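Side-chain contacts in glyoxalase III (glutathione-independent) (Candida albicans, PDB 4LRU), which converts methylglyoxal to D-lactate in a single step without glutathione, detoxifying the methylglyoxal that the cell itself produces: residues Gly132-Ala137 with Ala234-Asn239; Asn208-Asp213 with Ala225-Glu230; Arg215-Val220 with Glu230-Ala235; Glu37-Lys42 with Ile102-Ala107. All coordinates share one frame; numbering follows the deposited sequence.

Interaction 1. Residues Gly132-Ala137 with Ala234-Asn239; sequences GGVVSA and AAFECN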
loop_
_atom_site.group_PDB
_atom_site.type_symbol
_atom_site.label_atom_id
_atom_site.label_comp_id
_atom_site.label_asym_id
_atom_site.label_seq_id
_atom_site.Cartn_x
_atom_site.Cartn_y
_atom_site.Cartn_z
ATOM N N GLY A 132 5.361 12.849 13.142
ATOM C CA GLY A 132 6.114 11.763 13.772
ATOM C C GLY A 132 5.456 10.394 13.689
ATOM O O GLY A 132 5.830 9.476 14.440
ATOM N N GLY A 133 4.459 10.253 12.819
ATOM C CA GLY A 133 3.893 8.968 12.467
ATOM C C GLY A 133 4.721 8.145 11.490
ATOM O O GLY A 133 5.823 8.539 11.096
ATOM N N VAL A 134 4.182 6.996 11.101
ATOM C CA VAL A 134 4.873 6.083 10.201
ATOM C C VAL A 134 4.099 6.019 8.887
ATOM O O VAL A 134 2.868 5.856 8.875
ATOM C CB VAL A 134 5.043 4.684 10.838
ATOM C CG1 VAL A 134 5.409 3.641 9.790
ATOM C CG2 VAL A 134 6.098 4.741 11.928
ATOM N N VAL A 135 4.835 6.143 7.784
ATOM C CA VAL A 135 4.273 6.028 6.446
ATOM C C VAL A 135 4.870 4.792 5.775
ATOM O O VAL A 135 6.087 4.567 5.820
ATOM C CB VAL A 135 4.582 7.277 5.597
ATOM C CG1 VAL A 135 4.072 7.100 4.172
ATOM C CG2 VAL A 135 3.972 8.514 6.234
ATOM N N SER A 136 4.005 3.993 5.164
ATOM C CA SER A 136 4.349 2.642 4.754
ATOM C C SER A 136 3.546 2.243 3.530
ATOM O O SER A 136 2.485 2.799 3.247
ATOM C CB SER A 136 4.109 1.668 5.892
ATOM O OG SER A 136 2.737 1.623 6.229
ATOM N N ALA A 137 4.064 1.268 2.798
ATOM C CA ALA A 137 3.357 0.697 1.672
ATOM C C ALA A 137 3.970 -0.642 1.307
ATOM O O ALA A 137 5.144 -0.912 1.576
ATOM C CB ALA A 137 3.416 1.645 0.486
ATOM N N ALA A 234 6.653 -1.931 14.770
ATOM C CA ALA A 234 7.996 -1.849 15.350
ATOM C C ALA A 234 8.576 -0.438 15.245
ATOM O O ALA A 234 9.267 0.029 16.164
ATOM C CB ALA A 234 8.922 -2.841 14.657
ATOM N N ALA A 235 8.354 0.210 14.105
ATOM C CA ALA A 235 8.955 1.524 13.847
ATOM C C ALA A 235 8.198 2.628 14.586
ATOM O O ALA A 235 8.776 3.654 14.949
ATOM C CB ALA A 235 9.005 1.814 12.351
ATOM N N PHE A 236 6.920 2.368 14.839
ATOM C CA PHE A 236 5.956 3.363 15.344
ATOM C C PHE A 236 5.988 3.419 16.862
ATOM O O PHE A 236 5.911 4.496 17.449
ATOM C CB PHE A 236 4.561 2.941 14.861
ATOM C CG PHE A 236 3.429 3.829 15.301
ATOM C CD1 PHE A 236 3.243 5.074 14.736
ATOM C CD2 PHE A 236 2.485 3.360 16.196
ATOM C CE1 PHE A 236 2.169 5.863 15.089
ATOM C CE2 PHE A 236 1.397 4.143 16.564
ATOM C CZ PHE A 236 1.239 5.404 16.003
ATOM N N GLU A 237 6.070 2.248 17.495
ATOM C CA GLU A 237 6.139 2.124 18.953
ATOM C C GLU A 237 7.596 2.149 19.447
ATOM O O GLU A 237 8.526 2.068 18.650
ATOM C CB GLU A 237 5.468 0.817 19.395
ATOM C CG GLU A 237 4.090 0.564 18.812
ATOM C CD GLU A 237 2.937 0.852 19.756
ATOM O OE1 GLU A 237 3.154 0.944 20.987
ATOM O OE2 GLU A 237 1.790 0.999 19.254
ATOM N N CYS A 238 7.811 2.243 20.752
ATOM C CA CYS A 238 9.192 2.135 21.237
ATOM C C CYS A 238 9.596 0.802 21.883
ATOM O O CYS A 238 10.608 0.742 22.586
ATOM C CB CYS A 238 9.560 3.323 22.123
ATOM S SG CYS A 238 8.770 3.343 23.742
ATOM N N ASN A 239 8.853 -0.274 21.621
ATOM C CA ASN A 239 7.624 -0.620 22.354
ATOM C C ASN A 239 7.814 -0.597 23.874
ATOM O O ASN A 239 8.805 -1.096 24.417
ATOM C CB ASN A 239 7.151 -2.028 21.947
ATOM C CG ASN A 239 5.886 -2.009 21.099
ATOM O OD1 ASN A 239 5.911 -2.355 19.914
ATOM N ND2 ASN A 239 4.768 -1.624 21.711
ATOM O OXT ASN A 239 6.955 -0.104 24.608
HETATM O O HOH W 1 6.111 6.837 15.353
#

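Interaction 2. Residues Asn208-Asp213 with Ala225-Glu230; sequences NFTVTD and AVKTAE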
loop_
_atom_site.group_PDB
_atom_site.type_symbol
_atom_site.label_atom_id
_atom_site.label_comp_id
_atom_site.label_asym_id
_atom_site.label_seq_id
_atom_site.Cartn_x
_atom_site.Cartn_y
_atom_site.Cartn_z
ATOM N N ASN A 208 9.627 -12.768 1.390
ATOM C CA ASN A 208 9.045 -11.992 2.482
ATOM C C ASN A 208 10.102 -11.000 2.980
ATOM O O ASN A 208 11.044 -11.385 3.676
ATOM C CB ASN A 208 8.639 -12.952 3.587
ATOM C CG ASN A 208 8.004 -12.259 4.772
ATOM O OD1 ASN A 208 7.555 -11.108 4.693
ATOM N ND2 ASN A 208 7.975 -12.968 5.892
ATOM N N PHE A 209 10.013 -9.758 2.514
ATOM C CA PHE A 209 11.098 -8.801 2.704
ATOM C C PHE A 209 10.545 -7.401 2.877
ATOM O O PHE A 209 9.669 -6.979 2.125
ATOM C CB PHE A 209 12.057 -8.835 1.510
ATOM C CG PHE A 209 13.245 -7.915 1.647
ATOM C CD1 PHE A 209 14.224 -8.155 2.601
ATOM C CD2 PHE A 209 13.371 -6.805 0.826
ATOM C CE1 PHE A 209 15.306 -7.299 2.729
ATOM C CE2 PHE A 209 14.457 -5.961 0.940
ATOM C CZ PHE A 209 15.415 -6.194 1.899
ATOM N N THR A 210 11.080 -6.712 3.881
ATOM C CA THR A 210 10.781 -5.320 4.133
ATOM C C THR A 210 12.046 -4.501 4.360
ATOM O O THR A 210 13.120 -5.038 4.677
ATOM C CB THR A 210 9.901 -5.141 5.379
ATOM O OG1 THR A 210 10.644 -5.540 6.546
ATOM C CG2 THR A 210 8.621 -5.924 5.255
ATOM N N VAL A 211 11.885 -3.191 4.204
ATOM C CA VAL A 211 12.937 -2.228 4.499
ATOM C C VAL A 211 12.364 -1.166 5.410
ATOM O O VAL A 211 11.284 -0.628 5.135
ATOM C CB VAL A 211 13.468 -1.579 3.215
ATOM C CG1 VAL A 211 14.396 -0.419 3.543
ATOM C CG2 VAL A 211 14.179 -2.617 2.351
ATOM N N THR A 212 13.069 -0.885 6.508
ATOM C CA THR A 212 12.706 0.201 7.413
ATOM C C THR A 212 13.793 1.254 7.330
ATOM O O THR A 212 14.998 0.944 7.506
ATOM C CB THR A 212 12.584 -0.310 8.867
ATOM O OG1 THR A 212 11.494 -1.238 8.963
ATOM C CG2 THR A 212 12.352 0.848 9.814
ATOM N N ASP A 213 13.383 2.488 7.044
ATOM C CA ASP A 213 14.276 3.625 7.126
ATOM C C ASP A 213 13.609 4.643 8.029
ATOM O O ASP A 213 12.763 5.429 7.589
ATOM C CB ASP A 213 14.579 4.204 5.736
ATOM C CG ASP A 213 15.726 5.182 5.762
ATOM O OD1 ASP A 213 15.983 5.736 6.859
ATOM O OD2 ASP A 213 16.400 5.351 4.722
ATOM N N ALA A 225 3.186 -8.631 3.129
ATOM C CA ALA A 225 2.233 -7.691 3.694
ATOM C C ALA A 225 2.138 -7.783 5.217
ATOM O O ALA A 225 2.097 -6.752 5.898
ATOM C CB ALA A 225 0.863 -7.863 3.049
ATOM N N VAL A 226 2.085 -9.000 5.760
ATOM C CA VAL A 226 2.067 -9.169 7.201
ATOM C C VAL A 226 3.304 -8.510 7.811
ATOM O O VAL A 226 3.200 -7.708 8.744
ATOM C CB VAL A 226 1.975 -10.649 7.632
ATOM C CG1 VAL A 226 2.226 -10.777 9.120
ATOM C CG2 VAL A 226 0.614 -11.228 7.299
ATOM N N LYS A 227 4.477 -8.835 7.281
ATOM C CA LYS A 227 5.718 -8.353 7.868
ATOM C C LYS A 227 5.783 -6.835 7.763
ATOM O O LYS A 227 6.298 -6.181 8.657
ATOM C CB LYS A 227 6.927 -8.992 7.177
ATOM C CG LYS A 227 8.241 -8.788 7.930
ATOM C CD LYS A 227 9.404 -9.459 7.215
ATOM C CE LYS A 227 10.674 -9.452 8.071
ATOM N NZ LYS A 227 11.223 -8.076 8.256
ATOM N N THR A 228 5.264 -6.268 6.671
ATOM C CA THR A 228 5.285 -4.812 6.507
ATOM C C THR A 228 4.485 -4.167 7.637
ATOM O O THR A 228 4.961 -3.238 8.288
ATOM C CB THR A 228 4.733 -4.350 5.147
ATOM O OG1 THR A 228 5.410 -5.033 4.080
ATOM C CG2 THR A 228 4.945 -2.861 4.970
ATOM N N ALA A 229 3.291 -4.687 7.901
ATOM C CA ALA A 229 2.474 -4.196 9.007
ATOM C C ALA A 229 3.144 -4.380 10.365
ATOM O O ALA A 229 3.128 -3.472 11.199
ATOM C CB ALA A 229 1.112 -4.860 8.998
ATOM N N GLU A 230 3.741 -5.547 10.593
ATOM C CA GLU A 230 4.427 -5.797 11.849
ATOM C C GLU A 230 5.587 -4.826 11.997
ATOM O O GLU A 230 5.841 -4.324 13.092
ATOM C CB GLU A 230 4.935 -7.244 11.922
ATOM C CG GLU A 230 3.829 -8.287 11.968
ATOM C CD GLU A 230 4.384 -9.710 11.990
ATOM O OE1 GLU A 230 5.521 -9.904 11.499
ATOM O OE2 GLU A 230 3.689 -10.631 12.492
HETATM O O HOH W 2 4.859 -11.172 5.591
HETATM O O HOH W 3 13.046 -7.824 5.782
#

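Interaction 3. Residues Arg215-Val220 with Glu230-Ala235; sequences RIVTGV and EDVIAA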
loop_
_atom_site.group_PDB
_atom_site.type_symbol
_atom_site.label_atom_id
_atom_site.label_comp_id
_atom_site.label_asym_id
_atom_site.label_seq_id
_atom_site.Cartn_x
_atom_site.Cartn_y
_atom_site.Cartn_z
ATOM N N ARG A 215 11.011 6.091 9.944
ATOM C CA ARG A 215 9.552 5.955 9.996
ATOM C C ARG A 215 8.947 5.720 8.607
ATOM O O ARG A 215 7.758 5.946 8.366
ATOM C CB ARG A 215 8.944 7.187 10.689
ATOM C CG ARG A 215 9.237 7.225 12.193
ATOM C CD ARG A 215 8.880 8.551 12.837
ATOM N NE ARG A 215 9.672 9.645 12.291
ATOM C CZ ARG A 215 9.206 10.568 11.459
ATOM N NH1 ARG A 215 7.925 10.564 11.105
ATOM N NH2 ARG A 215 10.019 11.496 10.976
ATOM N N ILE A 216 9.777 5.225 7.697
ATOM C CA ILE A 216 9.299 4.752 6.398
ATOM C C ILE A 216 9.525 3.249 6.330
ATOM O O ILE A 216 10.644 2.775 6.514
ATOM C CB ILE A 216 10.066 5.418 5.257
ATOM C CG1 ILE A 216 9.920 6.936 5.369
ATOM C CG2 ILE A 216 9.560 4.910 3.918
ATOM C CD1 ILE A 216 10.774 7.712 4.400
ATOM N N VAL A 217 8.450 2.511 6.082
ATOM C CA VAL A 217 8.514 1.050 6.042
ATOM C C VAL A 217 7.873 0.558 4.754
ATOM O O VAL A 217 6.727 0.895 4.438
ATOM C CB VAL A 217 7.804 0.416 7.250
ATOM C CG1 VAL A 217 7.899 -1.094 7.195
ATOM C CG2 VAL A 217 8.385 0.948 8.543
ATOM N N THR A 218 8.618 -0.220 3.984
ATOM C CA THR A 218 8.072 -0.757 2.748
ATOM C C THR A 218 8.303 -2.256 2.646
ATOM O O THR A 218 9.237 -2.789 3.245
ATOM C CB THR A 218 8.700 -0.059 1.527
ATOM O OG1 THR A 218 10.127 -0.023 1.657
ATOM C CG2 THR A 218 8.190 1.378 1.410
ATOM N N GLY A 219 7.449 -2.923 1.866
ATOM C CA GLY A 219 7.579 -4.355 1.586
ATOM C C GLY A 219 7.376 -4.680 0.122
ATOM O O GLY A 219 6.839 -3.878 -0.642
ATOM N N VAL A 220 7.776 -5.879 -0.280
ATOM C CA VAL A 220 7.966 -6.160 -1.708
ATOM C C VAL A 220 6.675 -6.524 -2.464
ATOM O O VAL A 220 6.511 -6.185 -3.645
ATOM C CB VAL A 220 8.989 -7.281 -1.897
ATOM C CG1 VAL A 220 9.162 -7.608 -3.374
ATOM C CG2 VAL A 220 10.316 -6.865 -1.286
ATOM N N GLU A 230 3.741 -5.547 10.593
ATOM C CA GLU A 230 4.427 -5.797 11.849
ATOM C C GLU A 230 5.587 -4.826 11.997
ATOM O O GLU A 230 5.841 -4.324 13.092
ATOM C CB GLU A 230 4.935 -7.244 11.922
ATOM C CG GLU A 230 3.829 -8.287 11.968
ATOM C CD GLU A 230 4.384 -9.710 11.990
ATOM O OE1 GLU A 230 5.521 -9.904 11.499
ATOM O OE2 GLU A 230 3.689 -10.631 12.492
ATOM N N ASP A 231 6.301 -4.561 10.908
ATOM C CA ASP A 231 7.475 -3.682 10.983
ATOM C C ASP A 231 7.064 -2.194 11.078
ATOM O O ASP A 231 7.819 -1.366 11.594
ATOM C CB ASP A 231 8.380 -3.933 9.780
ATOM C CG ASP A 231 9.160 -5.254 9.892
ATOM O OD1 ASP A 231 9.262 -5.809 11.010
ATOM O OD2 ASP A 231 9.683 -5.719 8.863
ATOM N N VAL A 232 5.866 -1.861 10.595
ATOM C CA VAL A 232 5.288 -0.564 10.891
ATOM C C VAL A 232 5.100 -0.398 12.399
ATOM O O VAL A 232 5.508 0.603 12.977
ATOM C CB VAL A 232 3.931 -0.364 10.150
ATOM C CG1 VAL A 232 3.154 0.809 10.739
ATOM C CG2 VAL A 232 4.174 -0.136 8.661
ATOM N N ILE A 233 4.495 -1.390 13.038
ATOM C CA ILE A 233 4.308 -1.337 14.499
ATOM C C ILE A 233 5.657 -1.161 15.204
ATOM O O ILE A 233 5.801 -0.329 16.105
ATOM C CB ILE A 233 3.562 -2.577 15.023
ATOM C CG1 ILE A 233 2.122 -2.558 14.482
ATOM C CG2 ILE A 233 3.599 -2.634 16.548
ATOM C CD1 ILE A 233 1.337 -3.829 14.679
ATOM N N ALA A 234 6.653 -1.931 14.770
ATOM C CA ALA A 234 7.996 -1.849 15.350
ATOM C C ALA A 234 8.576 -0.438 15.245
ATOM O O ALA A 234 9.267 0.029 16.164
ATOM C CB ALA A 234 8.922 -2.841 14.657
ATOM N N ALA A 235 8.354 0.210 14.105
ATOM C CA ALA A 235 8.955 1.524 13.847
ATOM C C ALA A 235 8.198 2.628 14.586
ATOM O O ALA A 235 8.776 3.654 14.949
ATOM C CB ALA A 235 9.005 1.814 12.351
#

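Interaction 4. Residues Glu37-Lys42 with Ile102-Ala107; sequences EVFRKK and IFFGSA. With EDO (1,2-ethanediol), chain B.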
loop_
_atom_site.group_PDB
_atom_site.type_symbol
_atom_site.label_atom_id
_atom_site.label_comp_id
_atom_site.label_asym_id
_atom_site.label_seq_id
_atom_site.Cartn_x
_atom_site.Cartn_y
_atom_site.Cartn_z
ATOM N N GLU A 37 -5.747 -6.905 9.465
ATOM C CA GLU A 37 -5.835 -7.839 10.590
ATOM C C GLU A 37 -4.697 -7.628 11.594
ATOM O O GLU A 37 -4.913 -7.755 12.800
ATOM C CB GLU A 37 -5.877 -9.285 10.097
ATOM C CG GLU A 37 -7.199 -9.684 9.453
ATOM C CD GLU A 37 -8.302 -9.782 10.477
ATOM O OE1 GLU A 37 -8.346 -10.796 11.216
ATOM O OE2 GLU A 37 -9.117 -8.850 10.566
ATOM N N VAL A 38 -3.495 -7.345 11.106
ATOM C CA VAL A 38 -2.353 -7.103 11.997
ATOM C C VAL A 38 -2.644 -5.890 12.883
ATOM O O VAL A 38 -2.492 -5.938 14.102
ATOM C CB VAL A 38 -1.064 -6.873 11.202
ATOM C CG1 VAL A 38 0.049 -6.352 12.099
ATOM C CG2 VAL A 38 -0.654 -8.170 10.532
ATOM N N PHE A 39 -3.074 -4.801 12.261
ATOM C CA PHE A 39 -3.378 -3.589 13.002
ATOM C C PHE A 39 -4.604 -3.760 13.909
ATOM O O PHE A 39 -4.645 -3.207 15.006
ATOM C CB PHE A 39 -3.568 -2.428 12.035
ATOM C CG PHE A 39 -2.323 -2.050 11.266
ATOM C CD1 PHE A 39 -1.102 -1.898 11.896
ATOM C CD2 PHE A 39 -2.399 -1.769 9.915
ATOM C CE1 PHE A 39 0.026 -1.539 11.189
ATOM C CE2 PHE A 39 -1.279 -1.402 9.201
ATOM C CZ PHE A 39 -0.062 -1.270 9.835
ATOM N N ARG A 40 -5.596 -4.523 13.461
ATOM C CA ARG A 40 -6.771 -4.780 14.288
ATOM C C ARG A 40 -6.371 -5.539 15.548
ATOM O O ARG A 40 -6.786 -5.189 16.659
ATOM C CB ARG A 40 -7.828 -5.573 13.521
ATOM C CG ARG A 40 -9.106 -5.805 14.313
ATOM C CD ARG A 40 -10.098 -6.709 13.589
ATOM N NE ARG A 40 -9.549 -8.040 13.337
ATOM C CZ ARG A 40 -9.396 -8.987 14.261
ATOM N NH1 ARG A 40 -9.773 -8.778 15.523
ATOM N NH2 ARG A 40 -8.877 -10.163 13.929
ATOM N N LYS A 41 -5.576 -6.593 15.380
ATOM C CA LYS A 41 -5.174 -7.410 16.517
ATOM C C LYS A 41 -4.317 -6.609 17.492
ATOM O O LYS A 41 -4.381 -6.813 18.709
ATOM C CB LYS A 41 -4.447 -8.681 16.061
ATOM C CG LYS A 41 -5.372 -9.704 15.420
ATOM C CD LYS A 41 -4.609 -10.740 14.600
ATOM C CE LYS A 41 -5.541 -11.473 13.640
ATOM N NZ LYS A 41 -4.841 -12.495 12.809
ATOM N N LYS A 42 -3.583 -5.643 16.953
ATOM C CA LYS A 42 -2.778 -4.733 17.765
ATOM C C LYS A 42 -3.634 -3.770 18.607
ATOM O O LYS A 42 -3.174 -3.262 19.617
ATOM C CB LYS A 42 -1.826 -3.948 16.859
ATOM C CG LYS A 42 -0.911 -2.981 17.601
ATOM C CD LYS A 42 0.064 -3.674 18.544
ATOM C CE LYS A 42 0.945 -2.655 19.262
ATOM N NZ LYS A 42 1.640 -3.202 20.454
ATOM N N ILE A 102 -0.771 6.522 11.304
ATOM C CA ILE A 102 -0.055 5.627 10.397
ATOM C C ILE A 102 -0.747 5.716 9.036
ATOM O O ILE A 102 -1.987 5.804 8.964
ATOM C CB ILE A 102 -0.143 4.170 10.917
ATOM C CG1 ILE A 102 0.649 4.044 12.218
ATOM C CG2 ILE A 102 0.332 3.166 9.878
ATOM C CD1 ILE A 102 0.404 2.765 12.978
ATOM N N PHE A 103 0.051 5.719 7.971
ATOM C CA PHE A 103 -0.458 5.584 6.624
ATOM C C PHE A 103 0.092 4.282 6.080
ATOM O O PHE A 103 1.297 4.053 6.118
ATOM C CB PHE A 103 0.000 6.751 5.748
ATOM C CG PHE A 103 -0.515 6.689 4.332
ATOM C CD1 PHE A 103 0.108 5.899 3.385
ATOM C CD2 PHE A 103 -1.633 7.433 3.953
ATOM C CE1 PHE A 103 -0.344 5.870 2.081
ATOM C CE2 PHE A 103 -2.104 7.390 2.652
ATOM C CZ PHE A 103 -1.466 6.610 1.718
ATOM N N PHE A 104 -0.791 3.419 5.594
ATOM C CA PHE A 104 -0.363 2.159 4.963
ATOM C C PHE A 104 -0.971 2.016 3.570
ATOM O O PHE A 104 -2.189 1.923 3.424
ATOM C CB PHE A 104 -0.761 0.970 5.837
ATOM C CG PHE A 104 -0.184 -0.332 5.381
ATOM C CD1 PHE A 104 -0.659 -0.961 4.239
ATOM C CD2 PHE A 104 0.871 -0.940 6.089
ATOM C CE1 PHE A 104 -0.116 -2.158 3.809
ATOM C CE2 PHE A 104 1.405 -2.131 5.646
ATOM C CZ PHE A 104 0.909 -2.747 4.517
ATOM N N GLY A 105 -0.121 2.019 2.553
ATOM C CA GLY A 105 -0.563 1.834 1.175
ATOM C C GLY A 105 -0.641 0.379 0.765
ATOM O O GLY A 105 0.383 -0.251 0.492
ATOM N N SER A 106 -1.846 -0.182 0.761
ATOM C CA SER A 106 -2.064 -1.463 0.101
ATOM C C SER A 106 -1.906 -1.251 -1.384
ATOM O O SER A 106 -1.914 -0.116 -1.845
ATOM C CB SER A 106 -3.443 -2.053 0.405
ATOM O OG SER A 106 -4.512 -1.385 -0.277
ATOM N N ALA A 107 -1.796 -2.323 -2.142
ATOM C CA ALA A 107 -1.600 -2.131 -3.563
ATOM C C ALA A 107 -2.323 -3.156 -4.419
ATOM O O ALA A 107 -3.535 -3.343 -4.275
ATOM C CB ALA A 107 -0.120 -2.019 -3.886
HETATM C C1 EDO B . -1.792 -11.813 10.423
HETATM O O1 EDO B . -2.434 -11.357 11.619
HETATM C C2 EDO B . -2.741 -11.722 9.230
HETATM O O2 EDO B . -4.001 -12.316 9.558
#

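Interaction 1. Residues Gly132-Ala137 with Ala234-Asn239
Val134, the first residue of strand 134-138, sets one methyl against the last turn of helix 225-236. From CB the side chain forks. CG1 stands anti to the backbone N (chi1 165°), which leaves CG2, anti to the carbonyl carbon, as the branch that does the touching. CG2 lies 3.7 Å from Phe236 CA and 3.8 Å from Phe236 CB, and it also comes within 4.1 Å of the methyl CB of Ala235. It sits, too, at the edge of the Phe236 ring, near the ring plane, 4.0 Å from CD1. Further round the same edge, Phe236 CE1 passes 4.4 Å from CA of Gly133. The ring itself continues past the strand to Ile102, Val5 and Asp101. No direct hydrogen bond crosses; instead a water donates to Gly132 O at 2.8 Å and to Phe236 O at 3.1 Å, tying together the points where two helices end. Gly132, with positive phi, is the C' residue of the Schellman motif closing helix 119-130, and the chain turns there into the strand. The contact thus packs the C-terminal helix on the start of a central parallel strand, as in the alpha/beta sandwich of the DJ-1 superfamily.

Interaction 2. Residues Asn208-Asp213 with Ala225-Glu230
Lys227 reaches from helix 225-236 across Thr210 of the edge strand 210-213, with the amide of Asn208 crossing its aliphatic part. The lysine chain is extended as far as CE, with CG anti to the backbone N (chi1 -167°), and bends only at its last torsion (chi4 -68°), which carries NZ to the strand. There NZ forms a salt bridge with Asp231 OD2, one turn further along its own helix, and it stands 3.1 Å from Thr210 OG1. That hydroxyl occupies the position between backbone N and carbonyl carbon (chi1 66°) and is itself hydrogen-bonded to Asp231, so ammonium, hydroxyl and carboxylate cluster beside the strand. A water accepts from Lys227 NZ at 3.1 Å and from Thr210 N at 3.0 Å, bridging the lysine tip to the strand backbone. The same threonine rotamer directs its methyl into the contact: CG2 lies 3.5 Å from Thr228 OG1 and 3.9 Å from Lys227 CG. Thr228 OG1 is hydrogen-bonded to Ser224 O, just before the helix, and toward Thr210 it meets a methyl. At the exposed end, Asn208 OD1 rests 3.3 Å from Lys227 CB, and a second water links OD1 (2.8 Å) to Lys227 N, a backbone N-H of the first helical turn. The side chain of Thr228 is about 8 Å from that of Cys139, an inferred active-site residue. Polar and watered, the contact is where the C-terminal helix covers the antiparallel edge strand of the DJ-1-type sheet.

Interaction 3. Residues Arg215-Val220 with Glu230-Ala235
Strand 216-219 and helix 225-236 form the last beta-alpha unit of the chain, the helix running back across the sheet almost antiparallel to its strand: the axes of 216-219 and 230-235 make an angle of 167° and approach to 8.4 Å. Val217 carries the strand's side of the contact. Its CG1, anti to the backbone N (chi1 -179°), reaches CB of Asp231 at 3.9 Å, while CG2 turns to the next helical turn and meets Ala235 CB at 4.0 Å. From another side, CG2 of Val232, the branch anti to its carbonyl carbon, comes to 3.9 Å from CB of Val217. The valine is therefore touched by three helix residues spaced i, i+1 and i+4. The side chain of Asp231 takes part through its methylene, and its backbone O also lies near Val217 CG2; its carboxylate turns to Thr210 and Lys227. Val232 continues over the neighbouring strand onto Val134 and Ser136, and it also meets Phe39 of helix 29-42. Partly buried, and without a hydrogen bond between the two segments, this is the apolar helix-on-sheet packing of a three-layer alpha/beta/alpha fold of the DJ-1/PfpI kind.

Interaction 4. Residues Glu37-Lys42 with Ile102-Ala107
This is a buried aromatic contact between helix 29-42 and strand 102-105, in the interior of the DJ-1-type alpha/beta fold, where a helix lies over the parallel strands of the central sheet. Phe39 bridges the gap alone from the helix side: the nearest CA pair, Phe39 and Ile102, is still 10.1 Å apart. With CG anti to the carbonyl carbon (chi1 -65°), its ring extends toward the strand and puts CE2 3.8 Å from CD2 of Phe104. That CD2 atom lies at the edge of the Phe39 ring, in its plane. The two rings are steeply inclined, planes at 76° and centroids 5.8 Å apart, an oblique pairing. CZ of Phe39 adds a looser touch to Ile102 CG2. Helix 225-236 closes one flank, Thr228 packing on Phe104, and the side chain of Phe104 is about 8 Å from that of Cys139, inferred to be an active-site residue.

Away from the strand the helix carries an internal salt bridge. Arg40 grips Glu37 side-on through NE and NH2, each donating to one carboxylate oxygen; both bonds lie near the guanidinium plane but meet the oxygens from above the carboxylate plane. Beside them Lys41 NZ donates to O1 of a 1,2-ethanediol molecule, probably from the crystallisation liquor, at 2.9 Å.

Overall arrangement
Interactions 1, 2 and 3 all hold helix 225-236, taken successively at its end, its beginning and its middle, against three neighbouring strands of one sheet; interaction 4 brings a second helix, 29-42, onto strand 102-105 of that sheet. Interaction 4 is wholly buried and aromatic, and interaction 3 is mainly aliphatic. Toward the surface the chemistry changes: interaction 2, at the edge strand, is polar, with two bridging waters and a lysine held by an aspartate of its own helix, and interaction 1 joins apolar contacts to a water bridge. Asp231 links 2 with 3, its carboxylate serving one and its methylene the other, while Val232 joins 3 to 4 through Phe39 and Ile102.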